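Side-chain contacts in Methylcobalamin\: coenzyme M methyltransferase (PDB 4AY7), which transfers a methyl group from a methylated corrinoid to coenzyme M, a zinc-dependent step of methanogenesis carried out on a TIM-barrel fold: residues 227-230 with 231-235; 252-255 with 256-259. All blocks are in the same frame, centred on the assembly; numbering follows the deposited sequence.

In the fold
Two helical turns from consecutive beta-alpha-beta units of the TIM barrel illustrate how side chains pack along single barrel helices while their polar ends reach neighbouring elements. Interaction 1 (227-235) lies on helix 221-238, between strands 206-210 and 242-246; interaction 2 (252-259) follows in the chain and makes up helix 252-259, between strands 242-246 and 265-267. The two units therefore share strand 242-246, whose last residue, His-246, is a zinc ligand. The centres of the contacts are about 13 Å apart, each about 17 Å from the centre of the chain. Lys-229 NZ meets Asp-257 OD1 weakly, beyond salt-bridge distance. Both thus belong to the helical layer around the zinc-bearing barrel.

Interaction 1 of 2, residues 227-230 with 231-235; sequences FLKS and RLQKF
Along helix 221-238, i to i+4 bonds run from Leu-228 O, Lys-229 O and Ser-230 O to Leu-232 N, Gln-233 N (an almost straight 176°) and Lys-234 N. The helix is the crossover of a beta-alpha-beta unit of the TIM barrel, joining strands 206-210 and 242-246. Phe-227 O, which Arg-231 N does not reach, is taken instead by that arginine's side chain: NH1 donates to a lone pair at 2.8 Å, the oxygen lying at the guanidinium edge. With CG anti to the carbonyl carbon (chi1 -75°) and a bend at chi2 (82°), the chain folds back along its own helix. Its NE and NH2 form salt bridges with Asp-186 and Glu-182 of helix 178-202, so three nitrogens fix the rotation of the buried group. A methionine in its place would probably leave both carboxylates without their cationic mate and Phe-227 O without its side-chain donor. Elsewhere on the helix, Lys-229 and Gln-233 lie across one another, and both reach Asp-260, Lys-229 NZ by a salt bridge to its carboxylate and Gln-233 NE2 by a hydrogen bond to its carbonyl. Where they meet, Lys-229 CE packs 3.6 Å from Gln-233 NE2.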
ATOM      1  N   PHE A 227      14.974  15.066   3.939  1.00 23.14           N
ATOM      2  CA  PHE A 227      13.653  15.375   4.553  1.00 22.64           C
ATOM      3  C   PHE A 227      12.648  14.251   4.762  1.00 21.88           C
ATOM      4  O   PHE A 227      11.869  14.284   5.731  1.00 21.54           O
ATOM      5  CB  PHE A 227      12.890  16.434   3.751  1.00 23.09           C
ATOM      6  CG  PHE A 227      13.676  17.686   3.469  1.00 23.50           C
ATOM      7  CD1 PHE A 227      13.950  18.573   4.465  1.00 24.22           C
ATOM      8  CD2 PHE A 227      14.116  17.962   2.173  1.00 23.97           C
ATOM      9  CE1 PHE A 227      14.677  19.717   4.182  1.00 25.00           C
ATOM     10  CE2 PHE A 227      14.865  19.080   1.890  1.00 24.78           C
ATOM     11  CZ  PHE A 227      15.134  19.961   2.883  1.00 25.29           C
ATOM     12  N   LEU A 228      12.655  13.270   3.860  1.00 21.62           N
ATOM     13  CA  LEU A 228      11.573  12.262   3.806  1.00 20.60           C
ATOM     14  C   LEU A 228      11.866  11.084   4.687  1.00 20.90           C
ATOM     15  O   LEU A 228      10.991  10.627   5.413  1.00 21.98           O
ATOM     16  CB  LEU A 228      11.331  11.887   2.370  1.00 20.47           C
ATOM     17  CG  LEU A 228      11.097  13.035   1.369  1.00 20.68           C
ATOM     18  CD1 LEU A 228      10.707  12.480  -0.036  1.00 20.42           C
ATOM     19  CD2 LEU A 228      10.066  14.088   1.898  1.00 20.77           C
ATOM     20  N   LYS A 229      13.112  10.597   4.669  1.00 21.87           N
ATOM     21  CA  LYS A 229      13.506   9.399   5.403  1.00 21.99           C
ATOM     22  C   LYS A 229      13.124   9.489   6.885  1.00 21.24           C
ATOM     23  O   LYS A 229      12.562   8.542   7.431  1.00 21.01           O
ATOM     24  CB  LYS A 229      15.020   9.207   5.261  1.00 24.68           C
ATOM     25  CG  LYS A 229      15.540   7.913   5.799  1.00 26.40           C
ATOM     26  CD  LYS A 229      16.987   7.733   5.324  1.00 29.52           C
ATOM     27  CE  LYS A 229      17.755   6.807   6.213  1.00 32.92           C
ATOM     28  NZ  LYS A 229      18.976   6.213   5.529  1.00 37.13           N
ATOM     29  N   SER A 230      13.403  10.634   7.508  1.00 20.81           N
ATOM     30  CA  SER A 230      13.110  10.778   8.942  1.00 21.56           C
ATOM     31  C   SER A 230      11.652  10.660   9.300  1.00 21.58           C
ATOM     32  O   SER A 230      11.329  10.069  10.363  1.00 21.92           O
ATOM     33  CB  SER A 230      13.721  12.064   9.574  1.00 22.02           C
ATOM     34  OG  SER A 230      13.110  13.193   8.969  1.00 22.22           O
ATOM     35  N   ARG A 231      10.756  11.133   8.411  1.00 21.21           N
ATOM     36  CA  ARG A 231       9.373  10.975   8.684  1.00 21.42           C
ATOM     37  C   ARG A 231       8.919   9.563   8.495  1.00 20.33           C
ATOM     38  O   ARG A 231       8.113   9.054   9.276  1.00 20.06           O
ATOM     39  CB  ARG A 231       8.492  11.983   7.872  1.00 21.63           C
ATOM     40  CG  ARG A 231       8.530  13.422   8.390  1.00 22.41           C
ATOM     41  CD  ARG A 231       9.749  14.240   7.928  1.00 23.08           C
ATOM     42  NE  ARG A 231       9.820  15.514   8.640  1.00 23.69           N
ATOM     43  CZ  ARG A 231      10.779  16.415   8.527  1.00 25.11           C
ATOM     44  NH1 ARG A 231      11.825  16.239   7.749  1.00 24.84           N
ATOM     45  NH2 ARG A 231      10.730  17.494   9.326  1.00 25.81           N
ATOM     46  N   LEU A 232       9.375   8.927   7.427  1.00 20.20           N
ATOM     47  CA  LEU A 232       9.048   7.470   7.208  1.00 20.04           C
ATOM     48  C   LEU A 232       9.552   6.595   8.369  1.00 20.54           C
ATOM     49  O   LEU A 232       8.783   5.762   8.872  1.00 19.41           O
ATOM     50  CB  LEU A 232       9.635   7.016   5.888  1.00 19.44           C
ATOM     51  CG  LEU A 232       8.970   7.648   4.671  1.00 19.79           C
ATOM     52  CD1 LEU A 232       9.788   7.464   3.367  1.00 19.60           C
ATOM     53  CD2 LEU A 232       7.547   7.094   4.468  1.00 19.55           C
ATOM     54  N   GLN A 233      10.787   6.861   8.858  1.00 21.09           N
ATOM     55  CA  GLN A 233      11.296   6.260  10.106  1.00 21.92           C
ATOM     56  C   GLN A 233      10.389   6.488  11.307  1.00 21.82           C
ATOM     57  O   GLN A 233      10.119   5.541  12.067  1.00 20.77           O
ATOM     58  CB  GLN A 233      12.678   6.792  10.443  1.00 23.27           C
ATOM     59  CG  GLN A 233      13.711   6.195   9.524  1.00 24.12           C
ATOM     60  CD  GLN A 233      15.100   6.835   9.634  1.00 26.43           C
ATOM     61  OE1 GLN A 233      15.231   8.019   9.915  1.00 29.69           O
ATOM     62  NE2 GLN A 233      16.123   6.060   9.358  1.00 27.02           N
ATOM     63  N   LYS A 234       9.859   7.706  11.441  1.00 22.57           N
ATOM     64  CA  LYS A 234       8.987   8.001  12.577  1.00 23.31           C
ATOM     65  C   LYS A 234       7.688   7.249  12.453  1.00 22.22           C
ATOM     66  O   LYS A 234       7.135   6.744  13.456  1.00 21.61           O
ATOM     67  CB  LYS A 234       8.722   9.473  12.690  1.00 25.47           C
ATOM     68  CG  LYS A 234       7.934   9.867  13.921  1.00 29.09           C
ATOM     69  CD  LYS A 234       7.667  11.363  13.849  1.00 32.57           C
ATOM     70  CE  LYS A 234       7.024  11.903  15.124  1.00 36.71           C
ATOM     71  NZ  LYS A 234       7.783  11.374  16.306  1.00 43.48           N
ATOM     72  N   PHE A 235       7.152   7.186  11.217  1.00 21.04           N
ATOM     73  CA  PHE A 235       5.950   6.391  11.021  1.00 20.29           C
ATOM     74  C   PHE A 235       6.126   4.931  11.427  1.00 20.72           C
ATOM     75  O   PHE A 235       5.311   4.367  12.199  1.00 21.37           O
ATOM     76  CB  PHE A 235       5.558   6.452   9.532  1.00 19.61           C
ATOM     77  CG  PHE A 235       4.324   5.678   9.205  1.00 18.99           C
ATOM     78  CD1 PHE A 235       4.398   4.370   8.844  1.00 18.85           C
ATOM     79  CD2 PHE A 235       3.061   6.314   9.243  1.00 19.29           C
ATOM     80  CE1 PHE A 235       3.257   3.646   8.510  1.00 18.72           C
ATOM     81  CE2 PHE A 235       1.914   5.604   8.946  1.00 19.10           C
ATOM     82  CZ  PHE A 235       2.019   4.245   8.590  1.00 18.73           C
TER

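Interaction 2 of 2, residues 252-255 with 256-259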
ATOM      1  N   ASN A 252      15.491   2.612  -7.491  1.00 23.43           N
ATOM      2  CA  ASN A 252      16.851   2.158  -7.160  1.00 24.22           C
ATOM      3  C   ASN A 252      17.752   3.206  -6.474  1.00 24.21           C
ATOM      4  O   ASN A 252      18.555   2.844  -5.592  1.00 23.36           O
ATOM      5  CB  ASN A 252      17.580   1.576  -8.350  1.00 26.85           C
ATOM      6  CG  ASN A 252      17.110   0.167  -8.668  1.00 27.69           C
ATOM      7  OD1 ASN A 252      16.705  -0.560  -7.785  1.00 28.98           O
ATOM      8  ND2 ASN A 252      17.023  -0.146  -9.927  1.00 29.31           N
ATOM      9  N   PRO A 253      17.606   4.503  -6.838  1.00 23.46           N
ATOM     10  CA  PRO A 253      18.540   5.498  -6.231  1.00 23.90           C
ATOM     11  C   PRO A 253      18.273   5.788  -4.757  1.00 23.11           C
ATOM     12  O   PRO A 253      19.136   6.339  -4.087  1.00 25.36           O
ATOM     13  CB  PRO A 253      18.366   6.731  -7.090  1.00 24.85           C
ATOM     14  CG  PRO A 253      17.715   6.244  -8.375  1.00 25.09           C
ATOM     15  CD  PRO A 253      16.932   5.017  -8.050  1.00 24.12           C
ATOM     16  N   ILE A 254      17.190   5.234  -4.231  1.00 21.85           N
ATOM     17  CA  ILE A 254      16.843   5.329  -2.844  1.00 21.21           C
ATOM     18  C   ILE A 254      16.485   4.036  -2.183  1.00 20.65           C
ATOM     19  O   ILE A 254      16.160   4.041  -1.003  1.00 19.42           O
ATOM     20  CB  ILE A 254      15.590   6.292  -2.623  1.00 20.28           C
ATOM     21  CG1 ILE A 254      14.281   5.780  -3.288  1.00 19.43           C
ATOM     22  CG2 ILE A 254      15.940   7.739  -3.011  1.00 21.37           C
ATOM     23  CD1 ILE A 254      13.020   6.517  -2.812  1.00 19.17           C
ATOM     24  N   LEU A 255      16.548   2.925  -2.925  1.00 21.68           N
ATOM     25  CA  LEU A 255      16.233   1.612  -2.379  1.00 21.21           C
ATOM     26  C   LEU A 255      16.977   1.319  -1.091  1.00 21.91           C
ATOM     27  O   LEU A 255      16.374   0.852  -0.144  1.00 20.98           O
ATOM     28  CB  LEU A 255      16.491   0.523  -3.427  1.00 21.50           C
ATOM     29  CG  LEU A 255      15.927  -0.843  -3.091  1.00 21.26           C
ATOM     30  CD1 LEU A 255      14.424  -0.740  -2.755  1.00 20.31           C
ATOM     31  CD2 LEU A 255      16.175  -1.797  -4.278  1.00 21.10           C
ATOM     32  N   SER A 256      18.286   1.566  -1.059  1.00 23.70           N
ATOM     33  CA  SER A 256      19.084   1.312   0.159  1.00 24.32           C
ATOM     34  C   SER A 256      18.648   2.221   1.339  1.00 24.83           C
ATOM     35  O   SER A 256      18.519   1.762   2.450  1.00 25.48           O
ATOM     36  CB  SER A 256      20.604   1.449  -0.131  1.00 26.48           C
ATOM     37  OG  SER A 256      21.351   1.065   0.992  1.00 26.96           O
ATOM     38  N   ASP A 257      18.224   3.436   1.026  1.00 24.68           N
ATOM     39  CA  ASP A 257      17.689   4.399   2.020  1.00 25.21           C
ATOM     40  C   ASP A 257      16.320   3.946   2.496  1.00 22.82           C
ATOM     41  O   ASP A 257      16.058   4.030   3.679  1.00 22.09           O
ATOM     42  CB  ASP A 257      17.625   5.790   1.435  1.00 27.34           C
ATOM     43  CG  ASP A 257      18.967   6.300   0.991  1.00 30.17           C
ATOM     44  OD1 ASP A 257      19.804   6.430   1.884  1.00 31.23           O
ATOM     45  OD2 ASP A 257      19.184   6.565  -0.233  1.00 32.48           O
ATOM     46  N   MET A 258      15.477   3.420   1.602  1.00 21.23           N
ATOM     47  CA  MET A 258      14.219   2.833   2.020  1.00 20.54           C
ATOM     48  C   MET A 258      14.408   1.732   3.038  1.00 20.05           C
ATOM     49  O   MET A 258      13.617   1.577   3.960  1.00 19.36           O
ATOM     50  CB  MET A 258      13.486   2.279   0.789  1.00 20.01           C
ATOM     51  CG  MET A 258      12.944   3.381  -0.170  1.00 20.51           C
ATOM     52  SD  MET A 258      12.341   2.746  -1.742  1.00 20.94           S
ATOM     53  CE  MET A 258      11.041   1.659  -1.146  1.00 19.55           C
ATOM     54  N   ALA A 259      15.477   0.916   2.833  1.00 21.27           N
ATOM     55  CA  ALA A 259      15.754  -0.209   3.678  1.00 21.23           C
ATOM     56  C   ALA A 259      16.179   0.205   5.064  1.00 21.99           C
ATOM     57  O   ALA A 259      16.104  -0.610   5.966  1.00 21.95           O
ATOM     58  CB  ALA A 259      16.788  -1.162   3.025  1.00 20.62           C
TER
HETATM   59  O   HOH W   1      19.896   2.575  -3.373  1.00 24.37           O
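Asn-252 O accepts a hydrogen bond from a water at 2.6 Å, and the same water oxygen takes the amide hydrogen of Ser-256 N at 3.0 Å. The water thus bridges, near the N-terminal end of this short helical segment, the carbonyl and amide that a direct i to i+4 bond would otherwise join. The direct pattern sets in only at Ile-254, whose O accepts from Met-258 N at 2.8 Å, with the N-H pointing well at the oxygen (161°); Ala-259 N donates to Leu-255 O. Helix 252-259 links strands 242-246 and 265-267 in a beta-alpha-beta unit of the barrel.

On its buried side, Met-258 lies obliquely across Ile-254, its sulfur SD 3.9 Å from Ile-254 CG1 and nearly as close to the terminal CD1. Ile-254 has CG1 between its backbone N and carbonyl carbon (chi1 64°), which sends that branch toward the thioether. Leu-255 meets the same sulfur more loosely, with CD1 4.2 Å from Met-258 SD, while its side chain also packs on Val-281 and Ile-282 of helix 275-282. Met-258 also touches Ile-247 and Val-251 in the loop that follows zinc ligand His-246.

The polar side chains turn to partners beyond this turn. Asp-257 packs its CB 3.3 Å from Ile-254 O, and its OD2 forms a salt bridge with Arg-225 of helix 221-238; Ser-256 OG is hydrogen-bonded to Arg-285. The chemistry is divided: a water links a carbonyl and an amide that do not meet, apolar carbons of Ile-254 and Leu-255 lie against the methionine sulfur, and charged or hydroxyl groups tie the helix to its surroundings. The sulfur takes part in apolar packing and is not a zinc ligand, the metal lying about 10 Å from the Met-258 side chain.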